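Local coordinates for protein probable branched-chain-amino-acid aminotransferase (Thermotoga maritima MSB8, PDB 3CSW) that probably transfers amino groups between leucine, isoleucine or valine and 2-oxoglutarate, using pyridoxal 5'-phosphate as cofactor, at residues Arg133-Leu138 against Thr147-Ile152. Residues are numbered along the deposited sequence; the frame is centred on the assembly and turned at random.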
loop_
_atom_site.group_PDB
_atom_site.type_symbol
_atom_site.label_atom_id
_atom_site.label_comp_id
_atom_site.label_asym_id
_atom_site.label_seq_id
_atom_site.Cartn_x
_atom_site.Cartn_y
_atom_site.Cartn_z
ATOM N N ARG A 133 -8.152 6.073 -7.719
ATOM C CA ARG A 133 -8.368 5.464 -6.417
ATOM C C ARG A 133 -8.544 6.550 -5.379
ATOM O O ARG A 133 -7.933 7.601 -5.461
ATOM C CB ARG A 133 -7.232 4.534 -5.990
ATOM C CG ARG A 133 -6.974 3.353 -6.883
ATOM C CD ARG A 133 -8.161 2.418 -6.935
ATOM N NE ARG A 133 -7.872 1.326 -7.861
ATOM C CZ ARG A 133 -7.420 0.115 -7.541
ATOM N NH1 ARG A 133 -7.216 -0.261 -6.274
ATOM N NH2 ARG A 133 -7.162 -0.750 -8.522
ATOM N N ARG A 134 -9.407 6.282 -4.409
ATOM C CA ARG A 134 -9.649 7.188 -3.288
ATOM C C ARG A 134 -8.354 7.398 -2.497
ATOM O O ARG A 134 -7.638 6.439 -2.226
ATOM C CB ARG A 134 -10.730 6.601 -2.393
ATOM C CG ARG A 134 -11.331 7.556 -1.373
ATOM C CD ARG A 134 -12.338 8.453 -2.052
ATOM N NE ARG A 134 -13.247 9.087 -1.110
ATOM C CZ ARG A 134 -13.260 10.372 -0.765
ATOM N NH1 ARG A 134 -12.394 11.240 -1.249
ATOM N NH2 ARG A 134 -14.180 10.803 0.088
ATOM N N ILE A 135 -8.062 8.658 -2.129
ATOM C CA ILE A 135 -6.834 8.984 -1.405
ATOM C C ILE A 135 -6.929 8.342 -0.026
ATOM O O ILE A 135 -7.979 8.464 0.643
ATOM C CB ILE A 135 -6.596 10.527 -1.244
ATOM C CG1 ILE A 135 -6.434 11.205 -2.608
ATOM C CG2 ILE A 135 -5.376 10.784 -0.329
ATOM C CD1 ILE A 135 -6.365 12.781 -2.538
ATOM N N PRO A 136 -5.857 7.645 0.399
ATOM C CA PRO A 136 -5.908 6.959 1.689
ATOM C C PRO A 136 -5.712 7.936 2.847
ATOM O O PRO A 136 -5.162 9.016 2.653
ATOM C CB PRO A 136 -4.743 5.953 1.594
ATOM C CG PRO A 136 -3.749 6.625 0.733
ATOM C CD PRO A 136 -4.569 7.417 -0.282
ATOM N N ASP A 137 -6.149 7.525 4.031
ATOM C CA ASP A 137 -6.059 8.313 5.259
ATOM C C ASP A 137 -4.655 8.849 5.593
ATOM O O ASP A 137 -4.532 9.952 6.108
ATOM C CB ASP A 137 -6.621 7.487 6.458
ATOM C CG ASP A 137 -6.940 8.359 7.678
ATOM O OD1 ASP A 137 -7.691 9.361 7.550
ATOM O OD2 ASP A 137 -6.432 8.044 8.781
ATOM N N LEU A 138 -3.596 8.096 5.314
ATOM C CA LEU A 138 -2.219 8.586 5.568
ATOM C C LEU A 138 -1.827 9.818 4.743
ATOM O O LEU A 138 -0.895 10.534 5.102
ATOM C CB LEU A 138 -1.176 7.486 5.353
ATOM C CG LEU A 138 -0.963 6.468 6.476
ATOM C CD1 LEU A 138 -0.090 5.320 5.957
ATOM C CD2 LEU A 138 -0.372 7.096 7.733
ATOM N N THR A 147 -12.772 21.638 -2.088
ATOM C CA THR A 147 -13.082 21.766 -3.522
ATOM C C THR A 147 -11.969 21.275 -4.471
ATOM O O THR A 147 -12.240 20.865 -5.609
ATOM C CB THR A 147 -13.423 23.234 -3.900
ATOM O OG1 THR A 147 -12.374 24.099 -3.427
ATOM C CG2 THR A 147 -14.802 23.660 -3.321
ATOM N N GLY A 148 -10.727 21.317 -4.000
ATOM C CA GLY A 148 -9.592 20.932 -4.822
ATOM C C GLY A 148 -9.008 19.556 -4.629
ATOM O O GLY A 148 -8.023 19.248 -5.280
ATOM N N ARG A 149 -9.572 18.729 -3.733
ATOM C CA ARG A 149 -9.008 17.401 -3.499
ATOM C C ARG A 149 -9.013 16.596 -4.808
ATOM O O ARG A 149 -10.039 16.447 -5.486
ATOM C CB ARG A 149 -9.687 16.667 -2.339
ATOM C CG ARG A 149 -11.143 16.262 -2.538
ATOM C CD ARG A 149 -11.598 15.500 -1.324
ATOM N NE ARG A 149 -10.791 14.279 -1.180
ATOM C CZ ARG A 149 -10.415 13.733 -0.028
ATOM N NH1 ARG A 149 -10.711 14.300 1.129
ATOM N NH2 ARG A 149 -9.667 12.623 -0.034
ATOM N N THR A 150 -7.849 16.066 -5.149
ATOM C CA THR A 150 -7.603 15.636 -6.508
ATOM C C THR A 150 -8.238 14.294 -6.871
ATOM O O THR A 150 -8.454 14.040 -8.052
ATOM C CB THR A 150 -6.102 15.669 -6.815
ATOM O OG1 THR A 150 -5.414 15.021 -5.757
ATOM C CG2 THR A 150 -5.566 17.138 -6.922
ATOM N N ASP A 151 -8.532 13.428 -5.897
ATOM C CA ASP A 151 -9.258 12.185 -6.236
ATOM C C ASP A 151 -10.656 12.518 -6.798
ATOM O O ASP A 151 -11.042 12.024 -7.857
ATOM C CB ASP A 151 -9.326 11.148 -5.085
ATOM C CG ASP A 151 -9.755 11.729 -3.722
ATOM O OD1 ASP A 151 -9.925 12.966 -3.568
ATOM O OD2 ASP A 151 -9.884 10.912 -2.774
ATOM N N ILE A 152 -11.389 13.367 -6.093
ATOM C CA ILE A 152 -12.727 13.778 -6.494
ATOM C C ILE A 152 -12.675 14.695 -7.745
ATOM O O ILE A 152 -13.472 14.528 -8.670
ATOM C CB ILE A 152 -13.495 14.459 -5.324
ATOM C CG1 ILE A 152 -13.647 13.512 -4.117
ATOM C CG2 ILE A 152 -14.851 14.970 -5.815
ATOM C CD1 ILE A 152 -14.287 12.104 -4.409
HETATM O O HOH W 1 -8.804 10.724 1.808
#
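With CG in the crowded position between backbone N and carbonyl carbon (chi1 48°), D151 sets its carboxylate against the 133-138 loop; R134, with CG anti to its N (chi1 -166°), bends at chi2 and brings NH1 back to it. R149 kinks at chi3 and meets the D151 carboxylate side-on, both oxygens through their syn lone pairs: NE to OD1 at 2.9 Å, nearly straight, and NH2 to OD2. D151 OD2 takes two more donors from above the carboxylate plane, R134 NH1 and the backbone N of I135, each 3.0 Å away. This buried salt-bridge network ties the loop after strand 125-129 to the first turn of helix 150-156 in the class-IV aminotransferase fold, where R149 is the N-cap residue. R134 NH1 lies over one face of the R149 guanidinium near its rim, 3.3 Å from R149 NH2, two like-charged donors with no bond between them; the shared carboxylate probably offsets their repulsion, and E176 pairs with R134 NE. The CG1 arm of I135 crosses D151, I135 CG1 lying 3.5 Å from D151 CG. A water bridges I135 O and R149 NH2. I152 lays CD1 over a face of the R134 guanidinium, and its side chain also touches the bound pyridoxal phosphate.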